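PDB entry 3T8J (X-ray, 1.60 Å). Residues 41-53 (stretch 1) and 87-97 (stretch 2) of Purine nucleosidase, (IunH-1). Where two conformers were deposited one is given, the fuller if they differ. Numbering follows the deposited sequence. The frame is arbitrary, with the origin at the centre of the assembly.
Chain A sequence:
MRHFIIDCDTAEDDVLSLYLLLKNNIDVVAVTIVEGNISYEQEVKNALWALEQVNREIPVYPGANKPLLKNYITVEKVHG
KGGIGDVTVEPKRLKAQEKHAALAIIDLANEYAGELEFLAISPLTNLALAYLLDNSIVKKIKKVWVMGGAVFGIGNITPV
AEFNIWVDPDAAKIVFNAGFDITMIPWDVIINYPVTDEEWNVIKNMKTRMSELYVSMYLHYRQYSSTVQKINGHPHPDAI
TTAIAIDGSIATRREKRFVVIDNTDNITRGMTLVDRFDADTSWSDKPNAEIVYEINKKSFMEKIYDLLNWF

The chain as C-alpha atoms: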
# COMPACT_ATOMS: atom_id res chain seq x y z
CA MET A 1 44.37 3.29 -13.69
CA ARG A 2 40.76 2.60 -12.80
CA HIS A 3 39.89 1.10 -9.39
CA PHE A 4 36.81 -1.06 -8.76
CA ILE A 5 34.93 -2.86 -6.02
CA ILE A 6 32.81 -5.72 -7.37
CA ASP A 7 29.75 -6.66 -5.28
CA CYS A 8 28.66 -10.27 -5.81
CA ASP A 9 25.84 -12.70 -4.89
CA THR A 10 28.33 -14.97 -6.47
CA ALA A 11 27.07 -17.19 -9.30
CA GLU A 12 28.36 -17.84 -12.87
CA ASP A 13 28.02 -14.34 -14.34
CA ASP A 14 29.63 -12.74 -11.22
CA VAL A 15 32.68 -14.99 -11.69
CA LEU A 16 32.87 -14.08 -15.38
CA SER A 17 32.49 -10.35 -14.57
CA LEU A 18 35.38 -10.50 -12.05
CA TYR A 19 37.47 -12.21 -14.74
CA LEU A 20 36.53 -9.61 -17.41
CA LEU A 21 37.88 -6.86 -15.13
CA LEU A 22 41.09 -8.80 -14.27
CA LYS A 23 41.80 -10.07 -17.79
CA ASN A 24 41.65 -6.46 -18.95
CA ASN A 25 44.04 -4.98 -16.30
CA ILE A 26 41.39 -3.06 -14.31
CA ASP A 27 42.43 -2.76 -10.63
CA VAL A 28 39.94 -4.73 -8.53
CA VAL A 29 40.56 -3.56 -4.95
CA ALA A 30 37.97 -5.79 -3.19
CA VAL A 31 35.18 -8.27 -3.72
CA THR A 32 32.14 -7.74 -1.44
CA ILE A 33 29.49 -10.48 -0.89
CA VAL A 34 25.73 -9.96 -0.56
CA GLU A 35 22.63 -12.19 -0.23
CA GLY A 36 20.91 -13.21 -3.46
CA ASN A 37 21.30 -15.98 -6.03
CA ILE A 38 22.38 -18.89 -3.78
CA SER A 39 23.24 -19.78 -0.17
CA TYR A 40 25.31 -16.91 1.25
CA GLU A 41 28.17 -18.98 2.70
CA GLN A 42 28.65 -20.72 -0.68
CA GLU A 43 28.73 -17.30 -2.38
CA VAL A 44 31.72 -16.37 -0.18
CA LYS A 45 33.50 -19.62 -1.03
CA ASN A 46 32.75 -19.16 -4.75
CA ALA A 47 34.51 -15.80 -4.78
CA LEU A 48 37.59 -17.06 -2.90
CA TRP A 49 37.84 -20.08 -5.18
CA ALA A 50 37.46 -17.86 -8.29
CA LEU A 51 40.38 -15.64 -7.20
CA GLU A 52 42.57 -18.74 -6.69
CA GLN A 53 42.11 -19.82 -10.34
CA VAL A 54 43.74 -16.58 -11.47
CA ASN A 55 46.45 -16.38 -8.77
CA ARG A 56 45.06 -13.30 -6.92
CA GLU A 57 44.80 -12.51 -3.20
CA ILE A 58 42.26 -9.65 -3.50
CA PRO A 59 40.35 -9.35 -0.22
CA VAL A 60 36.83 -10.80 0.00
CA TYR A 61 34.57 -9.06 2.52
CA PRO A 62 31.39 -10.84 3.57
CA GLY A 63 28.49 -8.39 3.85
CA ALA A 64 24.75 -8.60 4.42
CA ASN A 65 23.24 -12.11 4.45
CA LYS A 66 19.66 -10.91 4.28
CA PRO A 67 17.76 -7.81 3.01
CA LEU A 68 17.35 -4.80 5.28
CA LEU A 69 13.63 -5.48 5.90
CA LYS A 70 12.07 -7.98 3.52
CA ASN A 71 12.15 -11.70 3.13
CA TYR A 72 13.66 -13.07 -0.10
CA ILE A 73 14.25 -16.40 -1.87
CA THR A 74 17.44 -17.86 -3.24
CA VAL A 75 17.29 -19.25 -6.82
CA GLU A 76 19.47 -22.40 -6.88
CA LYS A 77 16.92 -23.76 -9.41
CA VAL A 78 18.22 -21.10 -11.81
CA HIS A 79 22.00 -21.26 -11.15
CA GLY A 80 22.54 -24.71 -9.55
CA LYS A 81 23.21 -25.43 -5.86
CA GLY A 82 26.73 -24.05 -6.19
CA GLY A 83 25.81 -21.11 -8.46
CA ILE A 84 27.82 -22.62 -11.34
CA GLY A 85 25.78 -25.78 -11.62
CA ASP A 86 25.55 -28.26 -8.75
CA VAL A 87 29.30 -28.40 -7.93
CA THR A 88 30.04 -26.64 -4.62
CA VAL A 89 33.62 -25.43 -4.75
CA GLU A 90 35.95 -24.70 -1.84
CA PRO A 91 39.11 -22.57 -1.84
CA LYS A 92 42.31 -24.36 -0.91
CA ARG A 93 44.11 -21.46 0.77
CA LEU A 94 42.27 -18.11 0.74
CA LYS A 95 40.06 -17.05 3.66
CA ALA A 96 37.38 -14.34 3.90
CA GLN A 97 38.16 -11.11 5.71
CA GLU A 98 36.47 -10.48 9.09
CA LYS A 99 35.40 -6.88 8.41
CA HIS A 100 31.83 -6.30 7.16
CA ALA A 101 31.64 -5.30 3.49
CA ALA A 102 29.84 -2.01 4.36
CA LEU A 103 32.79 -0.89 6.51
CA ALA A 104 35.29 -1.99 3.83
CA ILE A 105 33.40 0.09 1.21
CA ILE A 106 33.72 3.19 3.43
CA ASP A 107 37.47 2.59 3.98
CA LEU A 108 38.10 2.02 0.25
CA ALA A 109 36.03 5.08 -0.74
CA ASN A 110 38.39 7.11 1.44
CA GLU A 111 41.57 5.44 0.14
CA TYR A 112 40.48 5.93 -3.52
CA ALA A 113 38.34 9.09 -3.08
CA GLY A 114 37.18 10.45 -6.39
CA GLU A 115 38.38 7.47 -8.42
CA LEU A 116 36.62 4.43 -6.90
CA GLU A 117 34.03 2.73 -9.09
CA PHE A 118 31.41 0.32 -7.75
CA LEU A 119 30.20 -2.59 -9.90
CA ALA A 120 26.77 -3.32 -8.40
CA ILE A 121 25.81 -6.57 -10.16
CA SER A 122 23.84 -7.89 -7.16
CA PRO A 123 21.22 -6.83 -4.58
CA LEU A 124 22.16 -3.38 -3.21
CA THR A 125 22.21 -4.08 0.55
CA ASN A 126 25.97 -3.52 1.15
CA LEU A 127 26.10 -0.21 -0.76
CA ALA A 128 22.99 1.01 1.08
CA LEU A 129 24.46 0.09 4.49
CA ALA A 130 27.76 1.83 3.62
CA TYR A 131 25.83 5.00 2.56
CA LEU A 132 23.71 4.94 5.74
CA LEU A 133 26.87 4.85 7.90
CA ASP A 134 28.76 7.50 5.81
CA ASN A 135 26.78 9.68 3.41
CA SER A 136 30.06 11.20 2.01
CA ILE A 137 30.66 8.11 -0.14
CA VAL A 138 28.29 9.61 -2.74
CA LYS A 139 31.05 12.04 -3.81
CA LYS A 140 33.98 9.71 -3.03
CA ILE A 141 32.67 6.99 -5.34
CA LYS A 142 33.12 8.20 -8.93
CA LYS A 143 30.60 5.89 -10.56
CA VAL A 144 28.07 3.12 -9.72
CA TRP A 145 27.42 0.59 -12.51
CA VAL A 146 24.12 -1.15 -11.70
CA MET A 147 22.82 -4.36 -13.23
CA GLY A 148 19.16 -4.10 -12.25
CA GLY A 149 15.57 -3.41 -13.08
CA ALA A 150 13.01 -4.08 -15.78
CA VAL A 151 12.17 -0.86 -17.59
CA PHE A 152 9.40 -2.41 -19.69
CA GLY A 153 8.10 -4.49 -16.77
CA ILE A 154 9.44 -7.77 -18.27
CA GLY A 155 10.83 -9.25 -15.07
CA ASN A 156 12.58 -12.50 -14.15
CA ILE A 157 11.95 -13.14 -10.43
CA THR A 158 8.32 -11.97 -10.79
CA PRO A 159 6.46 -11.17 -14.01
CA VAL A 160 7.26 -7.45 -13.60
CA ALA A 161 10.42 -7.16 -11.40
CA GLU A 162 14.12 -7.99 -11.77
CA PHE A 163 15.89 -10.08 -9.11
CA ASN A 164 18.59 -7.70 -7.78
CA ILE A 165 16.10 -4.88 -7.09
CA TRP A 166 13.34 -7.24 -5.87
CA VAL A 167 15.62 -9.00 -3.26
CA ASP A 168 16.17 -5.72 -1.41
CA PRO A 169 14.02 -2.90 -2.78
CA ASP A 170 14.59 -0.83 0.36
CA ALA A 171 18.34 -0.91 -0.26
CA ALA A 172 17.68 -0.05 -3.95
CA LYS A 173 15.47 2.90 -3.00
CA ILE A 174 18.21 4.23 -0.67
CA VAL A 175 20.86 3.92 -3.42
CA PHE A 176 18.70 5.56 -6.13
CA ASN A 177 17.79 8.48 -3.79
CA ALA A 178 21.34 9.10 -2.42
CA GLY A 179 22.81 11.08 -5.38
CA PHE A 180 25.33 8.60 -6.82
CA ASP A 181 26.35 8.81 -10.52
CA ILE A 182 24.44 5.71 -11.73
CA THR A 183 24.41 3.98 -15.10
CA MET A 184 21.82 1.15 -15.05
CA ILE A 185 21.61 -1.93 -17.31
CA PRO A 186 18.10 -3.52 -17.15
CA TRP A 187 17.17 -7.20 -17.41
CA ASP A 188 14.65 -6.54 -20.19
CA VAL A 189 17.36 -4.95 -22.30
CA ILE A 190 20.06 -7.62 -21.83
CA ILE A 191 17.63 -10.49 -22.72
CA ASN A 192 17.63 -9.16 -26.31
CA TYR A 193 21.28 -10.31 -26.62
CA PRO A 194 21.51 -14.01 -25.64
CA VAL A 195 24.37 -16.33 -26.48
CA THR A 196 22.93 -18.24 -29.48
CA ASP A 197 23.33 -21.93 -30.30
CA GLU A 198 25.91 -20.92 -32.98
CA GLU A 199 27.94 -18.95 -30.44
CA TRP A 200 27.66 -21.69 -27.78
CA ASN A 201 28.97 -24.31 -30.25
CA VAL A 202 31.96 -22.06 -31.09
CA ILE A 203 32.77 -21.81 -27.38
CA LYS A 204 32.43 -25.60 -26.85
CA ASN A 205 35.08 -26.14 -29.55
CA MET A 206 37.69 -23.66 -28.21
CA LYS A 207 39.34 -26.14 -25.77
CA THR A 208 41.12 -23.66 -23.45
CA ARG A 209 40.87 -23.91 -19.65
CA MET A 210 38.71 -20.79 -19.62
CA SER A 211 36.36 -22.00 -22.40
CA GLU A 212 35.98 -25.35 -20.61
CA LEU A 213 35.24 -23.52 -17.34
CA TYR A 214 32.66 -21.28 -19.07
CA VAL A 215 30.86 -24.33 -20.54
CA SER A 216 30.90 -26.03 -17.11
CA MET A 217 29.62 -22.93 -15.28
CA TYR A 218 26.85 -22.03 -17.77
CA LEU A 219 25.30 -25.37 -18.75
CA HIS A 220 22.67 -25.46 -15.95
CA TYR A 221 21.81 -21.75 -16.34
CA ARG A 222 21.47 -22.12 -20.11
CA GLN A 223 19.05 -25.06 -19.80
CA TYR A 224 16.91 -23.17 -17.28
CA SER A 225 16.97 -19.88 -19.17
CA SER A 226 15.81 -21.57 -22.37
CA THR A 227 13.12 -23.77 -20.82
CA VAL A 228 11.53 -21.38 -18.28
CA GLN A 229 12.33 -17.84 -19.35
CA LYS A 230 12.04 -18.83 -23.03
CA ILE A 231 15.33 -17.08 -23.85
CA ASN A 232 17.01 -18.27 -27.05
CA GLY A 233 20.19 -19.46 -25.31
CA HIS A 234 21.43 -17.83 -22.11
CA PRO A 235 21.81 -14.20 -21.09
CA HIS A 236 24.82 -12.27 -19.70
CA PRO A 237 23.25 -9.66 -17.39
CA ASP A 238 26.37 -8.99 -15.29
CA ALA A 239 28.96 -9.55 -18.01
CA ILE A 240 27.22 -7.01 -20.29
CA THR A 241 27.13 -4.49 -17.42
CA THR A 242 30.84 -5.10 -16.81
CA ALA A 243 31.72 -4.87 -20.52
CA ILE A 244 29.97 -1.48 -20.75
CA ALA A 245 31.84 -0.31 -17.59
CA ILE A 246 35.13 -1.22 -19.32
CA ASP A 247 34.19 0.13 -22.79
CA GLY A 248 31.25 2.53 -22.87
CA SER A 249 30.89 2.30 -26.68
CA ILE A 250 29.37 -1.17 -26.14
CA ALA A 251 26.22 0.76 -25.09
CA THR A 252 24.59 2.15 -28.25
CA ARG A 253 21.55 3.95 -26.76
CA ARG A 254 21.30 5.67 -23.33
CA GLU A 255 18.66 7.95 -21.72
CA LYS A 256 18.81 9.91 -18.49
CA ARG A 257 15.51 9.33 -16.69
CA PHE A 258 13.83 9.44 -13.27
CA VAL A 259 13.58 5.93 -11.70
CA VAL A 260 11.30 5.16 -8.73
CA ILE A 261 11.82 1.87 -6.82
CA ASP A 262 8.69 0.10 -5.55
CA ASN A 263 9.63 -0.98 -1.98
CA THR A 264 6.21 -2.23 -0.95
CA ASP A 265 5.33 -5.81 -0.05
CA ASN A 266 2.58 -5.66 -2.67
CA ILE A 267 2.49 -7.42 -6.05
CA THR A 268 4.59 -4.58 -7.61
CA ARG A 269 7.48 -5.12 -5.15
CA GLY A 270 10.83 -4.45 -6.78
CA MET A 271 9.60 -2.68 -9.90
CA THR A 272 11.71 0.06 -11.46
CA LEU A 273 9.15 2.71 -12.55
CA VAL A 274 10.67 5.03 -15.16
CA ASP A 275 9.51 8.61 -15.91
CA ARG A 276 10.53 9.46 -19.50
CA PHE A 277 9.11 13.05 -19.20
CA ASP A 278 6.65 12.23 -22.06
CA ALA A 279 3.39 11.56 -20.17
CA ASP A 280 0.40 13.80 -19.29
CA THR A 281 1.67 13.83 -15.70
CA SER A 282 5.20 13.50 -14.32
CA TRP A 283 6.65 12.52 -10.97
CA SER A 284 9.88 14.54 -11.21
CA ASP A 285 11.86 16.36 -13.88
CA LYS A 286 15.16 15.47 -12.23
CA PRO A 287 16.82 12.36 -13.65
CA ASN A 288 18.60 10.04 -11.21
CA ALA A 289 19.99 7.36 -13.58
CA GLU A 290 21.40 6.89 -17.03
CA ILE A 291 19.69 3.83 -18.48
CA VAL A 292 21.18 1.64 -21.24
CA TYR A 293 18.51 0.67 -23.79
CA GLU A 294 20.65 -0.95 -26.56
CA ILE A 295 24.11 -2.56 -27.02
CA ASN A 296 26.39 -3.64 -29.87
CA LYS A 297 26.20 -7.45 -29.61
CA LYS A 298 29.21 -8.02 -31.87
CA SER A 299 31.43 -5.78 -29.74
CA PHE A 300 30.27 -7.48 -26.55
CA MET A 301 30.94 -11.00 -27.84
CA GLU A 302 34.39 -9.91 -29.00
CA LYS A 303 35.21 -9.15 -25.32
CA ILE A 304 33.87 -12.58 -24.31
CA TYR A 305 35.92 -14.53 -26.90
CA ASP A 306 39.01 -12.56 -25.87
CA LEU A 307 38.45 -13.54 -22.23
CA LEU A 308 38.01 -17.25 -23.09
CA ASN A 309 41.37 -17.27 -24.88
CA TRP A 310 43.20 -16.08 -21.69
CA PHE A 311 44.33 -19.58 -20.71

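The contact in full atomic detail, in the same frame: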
# COMPACT_ATOMS: atom_id res chain seq x y z
N GLU A 41 26.83 -18.51 2.36
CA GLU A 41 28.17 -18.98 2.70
C GLU A 41 28.87 -19.63 1.47
O GLU A 41 30.09 -19.53 1.32
CB GLU A 41 28.17 -19.92 3.90
CG GLU A 41 27.56 -19.33 5.18
CD GLU A 41 28.41 -18.22 5.82
OE1 GLU A 41 29.63 -18.16 5.56
OE2 GLU A 41 27.85 -17.43 6.60
N GLN A 42 28.09 -20.21 0.56
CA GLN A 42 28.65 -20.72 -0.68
C GLN A 42 29.07 -19.58 -1.62
O GLN A 42 30.05 -19.70 -2.37
CB GLN A 42 27.72 -21.72 -1.38
CG GLN A 42 28.34 -22.42 -2.61
CD GLN A 42 29.59 -23.24 -2.27
OE1 GLN A 42 29.57 -24.06 -1.33
NE2 GLN A 42 30.67 -23.06 -3.02
N GLU A 43 28.33 -18.48 -1.58
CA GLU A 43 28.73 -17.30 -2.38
C GLU A 43 30.11 -16.79 -1.98
O GLU A 43 30.91 -16.40 -2.85
CB GLU A 43 27.68 -16.19 -2.25
CG GLU A 43 26.35 -16.50 -2.85
CD GLU A 43 25.35 -15.37 -2.67
OE1 GLU A 43 25.58 -14.51 -1.77
OE2 GLU A 43 24.37 -15.32 -3.44
N VAL A 44 30.40 -16.77 -0.68
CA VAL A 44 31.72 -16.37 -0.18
C VAL A 44 32.81 -17.32 -0.69
O VAL A 44 33.85 -16.93 -1.21
CB VAL A 44 31.74 -16.26 1.36
CG1 VAL A 44 33.13 -15.90 1.87
CG2 VAL A 44 30.68 -15.30 1.89
N LYS A 45 32.55 -18.63 -0.56
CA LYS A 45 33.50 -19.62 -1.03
C LYS A 45 33.71 -19.58 -2.55
O LYS A 45 34.84 -19.74 -3.02
CB LYS A 45 33.08 -21.03 -0.58
CG LYS A 45 32.97 -21.22 0.95
CD LYS A 45 34.24 -20.93 1.72
CE LYS A 45 34.09 -21.22 3.24
NZ LYS A 45 34.00 -22.69 3.58
N ASN A 46 32.66 -19.28 -3.29
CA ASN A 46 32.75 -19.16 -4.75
C ASN A 46 33.73 -18.04 -5.14
O ASN A 46 34.55 -18.21 -6.05
CB ASN A 46 31.39 -18.85 -5.39
CG ASN A 46 30.46 -20.05 -5.49
OD1 ASN A 46 30.84 -21.21 -5.26
ND2 ASN A 46 29.22 -19.78 -5.90
N ALA A 47 33.64 -16.92 -4.45
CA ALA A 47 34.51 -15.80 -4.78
C ALA A 47 35.99 -16.08 -4.47
O ALA A 47 36.88 -15.78 -5.26
CB ALA A 47 34.02 -14.52 -4.05
N LEU A 48 36.25 -16.67 -3.31
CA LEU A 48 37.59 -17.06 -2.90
C LEU A 48 38.21 -18.07 -3.86
O LEU A 48 39.33 -17.93 -4.31
CB LEU A 48 37.57 -17.62 -1.48
CG LEU A 48 37.23 -16.62 -0.36
CD1 LEU A 48 36.74 -17.38 0.87
CD2 LEU A 48 38.42 -15.72 -0.02
N TRP A 49 37.42 -19.10 -4.20
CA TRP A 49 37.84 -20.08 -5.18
C TRP A 49 38.12 -19.43 -6.54
O TRP A 49 39.13 -19.75 -7.16
CB TRP A 49 36.78 -21.17 -5.33
CG TRP A 49 37.12 -22.21 -6.36
CD1 TRP A 49 37.85 -23.35 -6.17
CD2 TRP A 49 36.75 -22.20 -7.73
NE1 TRP A 49 37.95 -24.05 -7.34
CE2 TRP A 49 37.28 -23.38 -8.32
CE3 TRP A 49 36.01 -21.32 -8.53
CZ2 TRP A 49 37.12 -23.67 -9.66
CZ3 TRP A 49 35.85 -21.63 -9.87
CH2 TRP A 49 36.40 -22.79 -10.42
N ALA A 50 37.26 -18.53 -7.01
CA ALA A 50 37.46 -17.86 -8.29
C ALA A 50 38.79 -17.10 -8.34
O ALA A 50 39.52 -17.18 -9.33
CB ALA A 50 36.29 -16.91 -8.58
N LEU A 51 39.12 -16.38 -7.27
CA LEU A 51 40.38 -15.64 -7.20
C LEU A 51 41.59 -16.58 -7.27
O LEU A 51 42.60 -16.24 -7.88
CB LEU A 51 40.43 -14.76 -5.94
CG LEU A 51 39.48 -13.57 -5.95
CD1 LEU A 51 39.33 -13.04 -4.53
CD2 LEU A 51 39.98 -12.46 -6.89
N GLU A 52 41.49 -17.74 -6.62
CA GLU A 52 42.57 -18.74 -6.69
C GLU A 52 42.90 -19.22 -8.11
O GLU A 52 44.08 -19.49 -8.42
CB GLU A 52 42.27 -19.96 -5.78
CG GLU A 52 42.34 -19.62 -4.30
CD GLU A 52 42.19 -20.84 -3.36
OE1 GLU A 52 41.81 -21.95 -3.81
OE2 GLU A 52 42.47 -20.64 -2.15
N GLN A 53 41.89 -19.30 -8.98
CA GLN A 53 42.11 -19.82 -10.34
C GLN A 53 42.94 -18.88 -11.18
O GLN A 53 43.52 -19.29 -12.20
CB GLN A 53 40.80 -20.16 -11.05
CG GLN A 53 39.80 -21.02 -10.24
CD GLN A 53 40.46 -22.19 -9.54
OE1 GLN A 53 41.06 -23.07 -10.18
NE2 GLN A 53 40.41 -22.19 -8.21
N VAL A 87 28.02 -28.36 -8.64
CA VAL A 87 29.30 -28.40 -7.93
C VAL A 87 29.38 -27.26 -6.91
O VAL A 87 28.96 -26.13 -7.21
CB VAL A 87 30.51 -28.29 -8.89
CG1 VAL A 87 30.54 -26.98 -9.59
CG2 VAL A 87 31.82 -28.52 -8.14
N THR A 88 29.87 -27.58 -5.72
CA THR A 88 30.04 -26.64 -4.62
C THR A 88 31.52 -26.57 -4.29
O THR A 88 32.06 -27.39 -3.55
CB THR A 88 29.22 -27.03 -3.39
OG1 THR A 88 29.52 -28.38 -3.01
CG2 THR A 88 27.71 -26.93 -3.70
N VAL A 89 32.18 -25.56 -4.85
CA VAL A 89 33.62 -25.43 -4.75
C VAL A 89 34.07 -24.94 -3.38
O VAL A 89 33.27 -24.43 -2.60
CB VAL A 89 34.21 -24.43 -5.82
CG1 VAL A 89 33.89 -24.87 -7.24
CG2 VAL A 89 33.72 -22.97 -5.57
N GLU A 90 35.36 -25.09 -3.11
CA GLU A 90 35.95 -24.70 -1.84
C GLU A 90 37.37 -24.20 -2.15
O GLU A 90 38.15 -24.92 -2.78
CB GLU A 90 35.98 -25.91 -0.86
CG GLU A 90 36.49 -25.63 0.57
CD GLU A 90 35.63 -24.68 1.40
OE1 GLU A 90 34.52 -24.29 0.96
OE2 GLU A 90 36.07 -24.32 2.53
N PRO A 91 37.71 -22.99 -1.70
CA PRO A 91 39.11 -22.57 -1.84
C PRO A 91 40.06 -23.45 -1.05
O PRO A 91 39.70 -24.01 0.01
CB PRO A 91 39.11 -21.15 -1.24
CG PRO A 91 37.98 -21.18 -0.26
CD PRO A 91 36.92 -22.04 -0.91
N LYS A 92 41.28 -23.59 -1.57
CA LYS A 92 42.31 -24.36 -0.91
C LYS A 92 43.08 -23.59 0.14
O LYS A 92 43.58 -24.17 1.10
CB LYS A 92 43.28 -24.91 -1.95
CG LYS A 92 42.66 -25.96 -2.86
CD LYS A 92 43.71 -26.54 -3.79
CE LYS A 92 43.11 -27.47 -4.83
NZ LYS A 92 42.34 -28.57 -4.18
N ARG A 93 43.24 -22.27 -0.07
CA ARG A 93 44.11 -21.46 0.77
C ARG A 93 43.46 -20.15 1.25
O ARG A 93 43.64 -19.77 2.40
CB ARG A 93 45.38 -21.12 -0.01
CG ARG A 93 46.22 -22.30 -0.41
CD ARG A 93 47.28 -21.87 -1.44
NE ARG A 93 46.63 -21.45 -2.68
CZ ARG A 93 46.17 -22.28 -3.62
NH1 ARG A 93 46.30 -23.61 -3.49
NH2 ARG A 93 45.58 -21.78 -4.70
N LEU A 94 42.76 -19.44 0.37
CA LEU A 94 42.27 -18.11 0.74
C LEU A 94 41.14 -18.19 1.75
O LEU A 94 40.33 -19.12 1.71
CB LEU A 94 41.79 -17.35 -0.51
CG LEU A 94 42.86 -17.04 -1.57
CD1 LEU A 94 42.19 -16.29 -2.74
CD2 LEU A 94 44.04 -16.23 -1.01
N LYS A 95 41.10 -17.19 2.63
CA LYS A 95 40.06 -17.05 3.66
C LYS A 95 39.40 -15.68 3.55
O LYS A 95 40.06 -14.69 3.20
CB LYS A 95 40.66 -17.22 5.06
CG LYS A 95 41.27 -18.62 5.34
CD LYS A 95 41.99 -18.63 6.68
CE LYS A 95 42.65 -19.99 6.97
NZ LYS A 95 43.73 -19.88 8.01
N ALA A 96 38.11 -15.61 3.86
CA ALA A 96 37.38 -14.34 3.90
C ALA A 96 37.94 -13.41 4.97
O ALA A 96 38.46 -13.85 6.00
CB ALA A 96 35.90 -14.59 4.18
N GLN A 97 37.87 -12.09 4.71
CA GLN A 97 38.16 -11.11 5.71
C GLN A 97 37.10 -11.12 6.81
O GLN A 97 35.97 -11.54 6.57
CB GLN A 97 38.22 -9.70 5.08
CG GLN A 97 39.21 -9.56 3.91
CD GLN A 97 40.64 -9.79 4.32
OE1 GLN A 97 41.14 -9.19 5.29
NE2 GLN A 97 41.33 -10.64 3.57
O HOH W 1 30.43 -23.81 -6.42
O HOH W 2 45.96 -19.28 -5.95

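Residues 41-53 belong to an α-helix that begins earlier in the chain, its successive turns joined by bonds such as W49 N to K45 O (2.9 Å) and N46 N to Q42 O (2.8 Å). Residues 87-97 form neither regular helix nor strand; they cross the flank of the helix obliquely as an irregular segment. T88 lies beside Q42, V89 beside N46 and E90 beside K45, and the backbones come closest where the CA atoms of W49 and P91 are 4.4 Å apart. Beyond P91 the segment bends back, so that A96 faces V44, one turn before L48. Within the helix the backbone amides from K45 onward are bonded to carbonyls of the same helix, and no backbone-to-backbone hydrogen bond joins the two stretches; side chains of the helix bind the loop's peptide groups instead.

E52 does most of this work. Its CA-to-CB bond points toward the loop, and the m, t side chain carries the carboxylate to a turn whose amides converge on it. K92 N donates to E52 OE1 at 2.8 Å, while R93 N and L94 N both donate to E52 OE2, each also at 2.8 Å. A carboxylate suits this place because its two oxygens can accept from several amides at once, and its negative charge is stabilised by three N-H dipoles in a buried setting. R93 brings a positive charge of its own: its guanidinium lays one face over E52 CD, and the salt bridge from R93 NH2 to E52 OE1 is long, 3.9 Å, and purely electrostatic, since the oxygen lies well out of the guanidinium plane. A water accepts from R93 NH2 (2.8 Å) and donates to E52 O (3.1 Å).

At the other end, Q42 uses its amide as a two-pronged donor. NE2 gives one hydrogen to V89 O (3.0 Å) and the other to N46 OD1 (2.9 Å), both nearly linear. The asparagine thus helps hold the glutamine in position, and its OD1 also meets a water 2.9 Å away that accepts from V89 N, likewise at 2.9 Å. Both polar groups of V89's backbone are therefore provided for. Nearby, K45 reaches out to E90, with NZ 2.8 Å from OE2 in a salt bridge; the bond from NZ to OE1, at 3.1 Å, is weak. Long, flexible side chains suit this more open margin.

Between these polar anchors lies an apolar seam. V89 sets its CB over the face of the W49 indole, 3.7 Å from the centroid of the five-membered ring and 11° off its normal, while V89 CG2 packs against W49 CB at 3.6 Å. The flat indole offers a broad surface to the branched valine. P91, compact and rigid, fits the close approach of the backbones, its CG 3.8 Å from L48 CB; lacking an amide hydrogen, it leaves no donor unpaired there. Buried L48 also meets L94, CD2 to CB, at 3.8 Å, and L94 CD1 reaches L51 CB at 4.0 Å. Finally, the small A96 lets its CB rest 3.8 Å from V44 CG1.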